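Endonuclease IV (Thermus thermophilus, PDB 3AAM) cleaves DNA backbones at apurinic or apyrimidinic sites during DNA repair, leaving a 3'-hydroxyl and a 5'-terminal sugar phosphate, and also has 3'-5' exonuclease activity. Local coordinates at residues Pro2-Ile10 against Leu240-Arg251; Leu64-Tyr72 against Asp93-Tyr104. All blocks are in the same frame, centred on the assembly; numbering follows the deposited sequence.

In the fold
Contact 1 and contact 2 belong to the same TIM-barrel sheet, with centres about 14 Å apart. Contact 1 joins the first strand to strand 244-247. Contact 2 lies inside the long chain loop that this pairing closes, and joins strand 66-69 to the end of helix 82-100 and the start of strand 104-107. The two contacts also touch: Glu248 OE2 is 3.0 Å from His69 CD2, and Pro65 packs on Arg3 and Val244. Manganese is bound by His172, Asp217 and His219. The side chain of Leu247 is about 11 Å from the metal and about 6 Å from that of His219. The side chain of Ala70 is about 12 Å from the metal.

Contact 1 (Pro2-Ile10 against Leu240-Arg251); sequences PRYGFHLSI and LKDRVFILETPR
Arg251 folds back against Phe6 and Leu8. Its guanidinium plane is 19° from the Phe6 ring plane, and NE lies obliquely to that ring, 4.0 Å from Phe6 CD2. Phe6 CB and Leu8 CD2 sit over one face of the guanidinium, with Leu8 CD2 3.5 Å from Arg251 NH1. Bends at chi2 (-72°) and chi3 (-43°) bring the arginine round onto them. NH1 makes a weak hydrogen bond to His7 O, and a water links it to Ser9 N. NH2 forms salt bridges with Asp256 and Glu22.

Next to it, Phe6 and Leu247 point the same way, side by side, with Phe6 CE1 4.1 Å from Leu247 CD2. Both pack on helix 253-267. Phe245 projects from the same side of the sheet. Pro2 CB comes within 3.5 Å of its CE2, and Arg3 O lies at the ring edge, in plane.

On the reverse side, Gly5 has Ile246 beside it. Ile246 CD1 is 3.9 Å from Gly5 C, and a beta carbon on the glycine would be tight against that methyl.

The backbones pair in parallel. Phe245 N donates a hydrogen bond to Arg3 O at 2.9 Å, from above the carbonyl plane. Gly5 N is hydrogen-bonded to Phe245 O, and Leu247 N to Gly5 O at 3.0 Å, nearly straight. Beyond this, a water bridges His7 N and Leu247 O. A parallel pairing of strand 3-6 with the last strand, 244-247, is the closure characteristic of a TIM barrel.

Contact 2 (Leu64-Tyr72 against Asp93-Tyr104); sequences LPAVIHASY and DLEKAALLGVEY. With PO4 (phosphate ion), chain C.
Ala66 meets Val102 just past the end of the helix. Val102 CG1 is 3.4 Å from Ala66 O, and its CG2 is 4.1 Å from Ala66 CB. A water joins Ala66 N to Glu103 N. Val67 turns to the other side of the strand, where its CG1 packs loosely on Tyr104 CB.

Ile68 has the largest share of the packing. Its N donates a hydrogen bond to Tyr104 O at 2.9 Å, almost straight. The side chain points to the helix and crosses Val102 at about a right angle. CG1 stands anti to the carbonyl carbon (chi1 -81°), and the extended chain carries CD1 to 3.6 Å from Ala97 CB. Leu100 CD1 borders the same methyl.

His69 points away from the helix. With CG anti to the backbone N (chi1 -159°), ND1 comes round to Ala70 O and NE2 faces the phosphate. NE2 donates to phosphate O2 at 2.9 Å, and ND1 donates to a lone pair of Ala70 O at 2.6 Å. This grips the ring at both nitrogens. An alanine here removes both N-H donors, and would probably leave the phosphate more loosely held and the Ala70 carbonyl without its partner. The phosphate is probably from the crystallisation liquor.

Ala70 CB sits 3.2 Å from Asp93 OD2. One water ties Asp93 OD1 to His69 O, and another ties Asp93 OD2 to Ser71 N. Asp93 also forms a salt bridge with Lys36.

The helix ends in a Schellman motif, with Gly101 at positive phi, and the chain then turns into strand 104-107. Strand 66-69, helix 82-100 and strand 104-107 form a beta-alpha-beta unit. The short strand and helix segments run nearly antiparallel, at 159°. On its other side, strand 66-69 pairs in parallel with strand 31-34.

Contact 1 (Pro2-Ile10 against Leu240-Arg251)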
# COMPACT_ATOMS: atom_id res chain seq x y z
N PRO A 2 -15.43 6.72 -1.17
CA PRO A 2 -14.10 6.12 -0.92
C PRO A 2 -13.18 7.06 -0.16
O PRO A 2 -13.18 8.27 -0.37
CB PRO A 2 -13.52 5.78 -2.29
CG PRO A 2 -14.19 6.84 -3.17
CD PRO A 2 -15.63 6.92 -2.62
N ARG A 3 -12.38 6.48 0.74
CA ARG A 3 -11.44 7.26 1.54
C ARG A 3 -10.15 7.47 0.76
O ARG A 3 -9.78 6.65 -0.08
CB ARG A 3 -11.17 6.54 2.87
CG ARG A 3 -12.38 6.57 3.81
CD ARG A 3 -12.17 5.72 5.05
NE ARG A 3 -13.26 5.88 6.00
CZ ARG A 3 -13.38 6.91 6.84
NH1 ARG A 3 -12.47 7.88 6.85
NH2 ARG A 3 -14.42 6.98 7.66
N TYR A 4 -9.47 8.59 1.03
CA TYR A 4 -8.25 8.91 0.31
C TYR A 4 -7.19 9.54 1.20
O TYR A 4 -7.50 10.21 2.19
CB TYR A 4 -8.59 9.87 -0.84
CG TYR A 4 -9.15 11.19 -0.37
CD1 TYR A 4 -8.31 12.28 -0.12
CD2 TYR A 4 -10.51 11.32 -0.08
CE1 TYR A 4 -8.81 13.47 0.40
CE2 TYR A 4 -11.02 12.51 0.44
CZ TYR A 4 -10.16 13.58 0.68
OH TYR A 4 -10.66 14.75 1.21
N GLY A 5 -5.94 9.34 0.83
CA GLY A 5 -4.86 9.90 1.62
C GLY A 5 -3.51 9.79 0.95
O GLY A 5 -3.39 9.32 -0.18
N PHE A 6 -2.49 10.23 1.68
CA PHE A 6 -1.11 10.21 1.21
C PHE A 6 -0.26 9.40 2.17
O PHE A 6 -0.73 8.93 3.21
CB PHE A 6 -0.49 11.61 1.20
CG PHE A 6 -1.24 12.63 0.40
CD1 PHE A 6 -1.68 12.34 -0.89
CD2 PHE A 6 -1.44 13.91 0.91
CE1 PHE A 6 -2.31 13.32 -1.66
CE2 PHE A 6 -2.07 14.89 0.15
CZ PHE A 6 -2.50 14.60 -1.14
N HIS A 7 1.01 9.27 1.82
CA HIS A 7 1.97 8.62 2.68
C HIS A 7 2.56 9.78 3.46
O HIS A 7 3.12 10.72 2.87
CB HIS A 7 3.06 7.91 1.88
CG HIS A 7 3.96 7.08 2.74
ND1 HIS A 7 4.85 7.64 3.63
CD2 HIS A 7 4.07 5.74 2.89
CE1 HIS A 7 5.47 6.68 4.29
NE2 HIS A 7 5.01 5.52 3.86
N LEU A 8 2.42 9.73 4.78
CA LEU A 8 2.90 10.79 5.67
C LEU A 8 4.17 10.40 6.42
O LEU A 8 4.41 9.23 6.68
CB LEU A 8 1.80 11.15 6.67
CG LEU A 8 0.41 11.44 6.08
CD1 LEU A 8 -0.59 11.62 7.21
CD2 LEU A 8 0.48 12.67 5.20
N SER A 9 4.95 11.41 6.78
CA SER A 9 6.20 11.21 7.50
C SER A 9 6.01 10.96 8.99
O SER A 9 5.05 11.44 9.59
CB SER A 9 7.11 12.42 7.32
OG SER A 9 8.27 12.31 8.12
N ILE A 10 6.92 10.19 9.58
CA ILE A 10 6.87 9.91 11.00
C ILE A 10 8.14 10.41 11.67
O ILE A 10 8.37 10.17 12.86
CB ILE A 10 6.71 8.39 11.29
CG1 ILE A 10 7.91 7.62 10.74
CG2 ILE A 10 5.42 7.88 10.67
CD1 ILE A 10 7.97 6.18 11.22
N LEU A 240 -15.61 -0.38 -5.43
CA LEU A 240 -14.56 0.04 -4.51
C LEU A 240 -14.95 1.24 -3.65
O LEU A 240 -14.11 1.83 -2.98
CB LEU A 240 -13.30 0.41 -5.29
CG LEU A 240 -12.77 -0.63 -6.28
CD1 LEU A 240 -11.58 -0.06 -7.01
CD2 LEU A 240 -12.38 -1.90 -5.53
N LYS A 241 -16.23 1.58 -3.66
CA LYS A 241 -16.70 2.74 -2.90
C LYS A 241 -16.37 2.75 -1.41
O LYS A 241 -16.30 3.81 -0.81
CB LYS A 241 -18.21 2.92 -3.09
CG LYS A 241 -19.05 1.80 -2.52
CD LYS A 241 -20.51 2.01 -2.89
CE LYS A 241 -21.37 0.86 -2.41
NZ LYS A 241 -22.79 1.06 -2.80
N ASP A 242 -16.16 1.58 -0.82
CA ASP A 242 -15.85 1.50 0.61
C ASP A 242 -14.40 1.14 0.89
O ASP A 242 -14.06 0.69 1.99
CB ASP A 242 -16.77 0.48 1.30
CG ASP A 242 -18.24 0.82 1.14
OD1 ASP A 242 -18.64 1.93 1.54
OD2 ASP A 242 -19.00 -0.03 0.61
N ARG A 243 -13.53 1.33 -0.10
CA ARG A 243 -12.12 0.98 0.08
C ARG A 243 -11.27 2.19 0.42
O ARG A 243 -11.75 3.33 0.45
CB ARG A 243 -11.58 0.31 -1.18
CG ARG A 243 -12.40 -0.87 -1.68
CD ARG A 243 -12.64 -1.93 -0.62
NE ARG A 243 -13.41 -3.04 -1.17
CZ ARG A 243 -14.16 -3.87 -0.46
NH1 ARG A 243 -14.24 -3.73 0.86
NH2 ARG A 243 -14.83 -4.84 -1.06
N VAL A 244 -9.99 1.93 0.66
CA VAL A 244 -9.01 2.95 1.01
C VAL A 244 -8.05 3.19 -0.15
O VAL A 244 -7.46 2.25 -0.67
CB VAL A 244 -8.20 2.51 2.25
CG1 VAL A 244 -7.07 3.48 2.51
CG2 VAL A 244 -9.13 2.42 3.45
N PHE A 245 -7.90 4.45 -0.54
CA PHE A 245 -7.03 4.82 -1.65
C PHE A 245 -5.87 5.68 -1.14
O PHE A 245 -6.09 6.71 -0.51
CB PHE A 245 -7.82 5.58 -2.71
CG PHE A 245 -8.83 4.74 -3.43
CD1 PHE A 245 -8.54 4.18 -4.66
CD2 PHE A 245 -10.08 4.49 -2.86
CE1 PHE A 245 -9.47 3.38 -5.33
CE2 PHE A 245 -11.02 3.70 -3.52
CZ PHE A 245 -10.71 3.14 -4.76
N ILE A 246 -4.65 5.24 -1.42
CA ILE A 246 -3.45 5.96 -1.00
C ILE A 246 -2.58 6.31 -2.20
O ILE A 246 -2.24 5.44 -3.01
CB ILE A 246 -2.60 5.11 -0.01
CG1 ILE A 246 -3.39 4.84 1.27
CG2 ILE A 246 -1.30 5.83 0.31
CD1 ILE A 246 -3.74 6.11 2.06
N LEU A 247 -2.22 7.58 -2.32
CA LEU A 247 -1.35 8.05 -3.40
C LEU A 247 0.06 8.07 -2.81
O LEU A 247 0.24 8.48 -1.66
CB LEU A 247 -1.75 9.46 -3.85
CG LEU A 247 -0.90 10.07 -4.96
CD1 LEU A 247 -1.01 9.24 -6.24
CD2 LEU A 247 -1.37 11.50 -5.22
N GLU A 248 1.04 7.61 -3.58
CA GLU A 248 2.43 7.56 -3.13
C GLU A 248 3.32 8.35 -4.07
O GLU A 248 3.97 7.79 -4.94
CB GLU A 248 2.91 6.10 -3.08
CG GLU A 248 2.01 5.16 -2.29
CD GLU A 248 2.51 3.73 -2.34
OE1 GLU A 248 2.80 3.24 -3.45
OE2 GLU A 248 2.62 3.09 -1.27
N THR A 249 3.33 9.67 -3.91
CA THR A 249 4.12 10.54 -4.76
C THR A 249 4.79 11.63 -3.91
O THR A 249 4.50 11.75 -2.73
CB THR A 249 3.23 11.19 -5.83
OG1 THR A 249 2.18 11.92 -5.19
CG2 THR A 249 2.64 10.13 -6.74
N PRO A 250 5.69 12.42 -4.51
CA PRO A 250 6.37 13.48 -3.77
C PRO A 250 5.42 14.37 -2.97
O PRO A 250 4.35 14.75 -3.45
CB PRO A 250 7.12 14.23 -4.87
CG PRO A 250 7.49 13.12 -5.80
CD PRO A 250 6.20 12.34 -5.90
N ARG A 251 5.84 14.71 -1.75
CA ARG A 251 5.04 15.51 -0.84
C ARG A 251 5.47 16.97 -0.76
O ARG A 251 6.64 17.29 -0.96
CB ARG A 251 5.09 14.90 0.55
CG ARG A 251 4.59 13.46 0.63
CD ARG A 251 3.07 13.42 0.47
NE ARG A 251 2.46 14.49 1.24
CZ ARG A 251 2.58 14.62 2.56
NH1 ARG A 251 3.26 13.73 3.27
NH2 ARG A 251 2.05 15.68 3.16
O HOH W 1 1.85 10.34 -0.77
O HOH W 2 4.40 14.13 5.90

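Contact 2 (Leu64-Tyr72 against Asp93-Tyr104)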
# COMPACT_ATOMS: atom_id res chain seq x y z
N LEU A 64 -9.39 7.48 11.25
CA LEU A 64 -9.07 7.27 9.84
C LEU A 64 -8.29 5.99 9.61
O LEU A 64 -7.34 5.69 10.34
CB LEU A 64 -8.25 8.43 9.30
CG LEU A 64 -8.91 9.77 8.99
CD1 LEU A 64 -9.67 10.30 10.19
CD2 LEU A 64 -7.82 10.74 8.56
N PRO A 65 -8.68 5.22 8.58
CA PRO A 65 -7.99 3.97 8.27
C PRO A 65 -6.52 4.27 8.04
O PRO A 65 -6.17 5.26 7.39
CB PRO A 65 -8.68 3.50 6.99
CG PRO A 65 -10.06 4.03 7.15
CD PRO A 65 -9.83 5.42 7.68
N ALA A 66 -5.66 3.42 8.58
CA ALA A 66 -4.23 3.61 8.44
C ALA A 66 -3.57 2.38 7.84
O ALA A 66 -4.06 1.26 7.99
CB ALA A 66 -3.62 3.91 9.80
N VAL A 67 -2.47 2.61 7.14
CA VAL A 67 -1.72 1.54 6.51
C VAL A 67 -0.24 1.74 6.79
O VAL A 67 0.25 2.86 6.73
CB VAL A 67 -1.90 1.55 4.97
CG1 VAL A 67 -1.14 0.39 4.36
CG2 VAL A 67 -3.37 1.49 4.60
N ILE A 68 0.45 0.65 7.11
CA ILE A 68 1.89 0.73 7.32
C ILE A 68 2.53 0.07 6.11
O ILE A 68 2.18 -1.06 5.75
CB ILE A 68 2.33 0.01 8.62
CG1 ILE A 68 2.09 0.94 9.81
CG2 ILE A 68 3.79 -0.41 8.53
CD1 ILE A 68 2.42 0.34 11.17
N HIS A 69 3.44 0.79 5.46
CA HIS A 69 4.13 0.27 4.28
C HIS A 69 5.48 -0.29 4.71
O HIS A 69 6.21 0.34 5.47
CB HIS A 69 4.34 1.39 3.26
CG HIS A 69 4.57 0.90 1.86
ND1 HIS A 69 5.57 0.01 1.52
CD2 HIS A 69 3.90 1.17 0.71
CE1 HIS A 69 5.51 -0.25 0.23
NE2 HIS A 69 4.51 0.44 -0.29
N ALA A 70 5.81 -1.49 4.23
CA ALA A 70 7.10 -2.10 4.53
C ALA A 70 8.14 -1.40 3.66
O ALA A 70 7.80 -0.79 2.65
CB ALA A 70 7.06 -3.59 4.20
N SER A 71 9.40 -1.47 4.05
CA SER A 71 10.45 -0.82 3.26
C SER A 71 10.67 -1.53 1.93
O SER A 71 10.37 -2.71 1.78
CB SER A 71 11.76 -0.80 4.03
OG SER A 71 12.81 -0.39 3.17
N TYR A 72 11.21 -0.79 0.97
CA TYR A 72 11.51 -1.34 -0.34
C TYR A 72 12.65 -2.35 -0.18
O TYR A 72 12.89 -3.18 -1.06
CB TYR A 72 11.93 -0.22 -1.29
CG TYR A 72 13.17 0.53 -0.85
CD1 TYR A 72 14.45 0.05 -1.14
CD2 TYR A 72 13.07 1.71 -0.11
CE1 TYR A 72 15.59 0.72 -0.70
CE2 TYR A 72 14.20 2.39 0.33
CZ TYR A 72 15.45 1.89 0.03
OH TYR A 72 16.58 2.56 0.46
N ASP A 93 7.30 -4.72 11.14
CA ASP A 93 6.22 -3.86 10.66
C ASP A 93 4.88 -4.34 11.20
O ASP A 93 4.06 -3.54 11.63
CB ASP A 93 6.14 -3.86 9.12
CG ASP A 93 7.32 -3.17 8.46
OD1 ASP A 93 7.83 -2.18 9.02
OD2 ASP A 93 7.73 -3.62 7.37
N LEU A 94 4.66 -5.65 11.17
CA LEU A 94 3.41 -6.22 11.65
C LEU A 94 3.22 -6.05 13.15
O LEU A 94 2.12 -5.76 13.61
CB LEU A 94 3.35 -7.71 11.28
CG LEU A 94 3.24 -8.00 9.78
CD1 LEU A 94 3.57 -9.45 9.50
CD2 LEU A 94 1.83 -7.67 9.31
N GLU A 95 4.30 -6.23 13.90
CA GLU A 95 4.27 -6.08 15.35
C GLU A 95 3.98 -4.63 15.73
O GLU A 95 3.19 -4.36 16.64
CB GLU A 95 5.61 -6.54 15.95
CG GLU A 95 5.81 -8.05 15.89
CD GLU A 95 7.27 -8.46 15.91
OE1 GLU A 95 8.12 -7.64 16.31
OE2 GLU A 95 7.58 -9.61 15.53
N LYS A 96 4.62 -3.70 15.03
CA LYS A 96 4.42 -2.28 15.29
C LYS A 96 2.98 -1.91 14.93
O LYS A 96 2.32 -1.16 15.66
CB LYS A 96 5.42 -1.45 14.48
CG LYS A 96 6.88 -1.62 14.92
CD LYS A 96 7.16 -0.89 16.23
CE LYS A 96 8.44 -1.38 16.93
NZ LYS A 96 9.68 -1.23 16.12
N ALA A 97 2.49 -2.44 13.81
CA ALA A 97 1.12 -2.16 13.40
C ALA A 97 0.13 -2.65 14.45
O ALA A 97 -0.85 -1.97 14.77
CB ALA A 97 0.83 -2.82 12.05
N ALA A 98 0.38 -3.83 15.00
CA ALA A 98 -0.50 -4.39 16.02
C ALA A 98 -0.54 -3.47 17.24
O ALA A 98 -1.61 -3.21 17.80
CB ALA A 98 -0.04 -5.79 16.43
N LEU A 99 0.62 -2.99 17.66
CA LEU A 99 0.69 -2.11 18.82
C LEU A 99 -0.07 -0.81 18.57
O LEU A 99 -0.78 -0.32 19.44
CB LEU A 99 2.15 -1.78 19.14
CG LEU A 99 2.98 -2.87 19.82
CD1 LEU A 99 4.44 -2.45 19.87
CD2 LEU A 99 2.45 -3.13 21.22
N LEU A 100 0.08 -0.27 17.36
CA LEU A 100 -0.58 0.98 17.01
C LEU A 100 -2.05 0.85 16.67
O LEU A 100 -2.77 1.84 16.63
CB LEU A 100 0.16 1.64 15.84
CG LEU A 100 1.57 2.14 16.16
CD1 LEU A 100 2.26 2.60 14.89
CD2 LEU A 100 1.47 3.29 17.17
N GLY A 101 -2.51 -0.38 16.43
CA GLY A 101 -3.90 -0.58 16.08
C GLY A 101 -4.13 -0.32 14.60
O GLY A 101 -5.26 -0.08 14.17
N VAL A 102 -3.05 -0.34 13.82
CA VAL A 102 -3.12 -0.14 12.38
C VAL A 102 -3.60 -1.45 11.77
O VAL A 102 -2.99 -2.50 11.99
CB VAL A 102 -1.74 0.24 11.80
CG1 VAL A 102 -1.78 0.24 10.28
CG2 VAL A 102 -1.32 1.61 12.32
N GLU A 103 -4.69 -1.41 11.01
CA GLU A 103 -5.26 -2.62 10.45
C GLU A 103 -4.53 -3.27 9.27
O GLU A 103 -4.70 -4.47 9.05
CB GLU A 103 -6.72 -2.39 10.06
CG GLU A 103 -7.47 -3.66 9.68
CD GLU A 103 -8.94 -3.42 9.41
OE1 GLU A 103 -9.64 -2.92 10.31
OE2 GLU A 103 -9.40 -3.74 8.29
N TYR A 104 -3.73 -2.51 8.53
CA TYR A 104 -3.04 -3.07 7.37
C TYR A 104 -1.56 -2.77 7.25
O TYR A 104 -1.10 -1.69 7.61
CB TYR A 104 -3.71 -2.59 6.08
CG TYR A 104 -5.16 -2.99 5.93
CD1 TYR A 104 -5.52 -4.33 5.77
CD2 TYR A 104 -6.17 -2.03 5.96
CE1 TYR A 104 -6.85 -4.71 5.66
CE2 TYR A 104 -7.51 -2.40 5.85
CZ TYR A 104 -7.84 -3.74 5.70
OH TYR A 104 -9.16 -4.11 5.61
P PO4 C . 5.64 0.72 -3.72
O1 PO4 C . 6.73 1.69 -3.12
O2 PO4 C . 4.23 1.07 -3.10
O3 PO4 C . 5.59 0.89 -5.26
O4 PO4 C . 6.02 -0.77 -3.37
O HOH W 3 -6.42 0.87 10.42
O HOH W 4 7.96 0.12 7.62
O HOH W 5 10.03 -2.85 6.40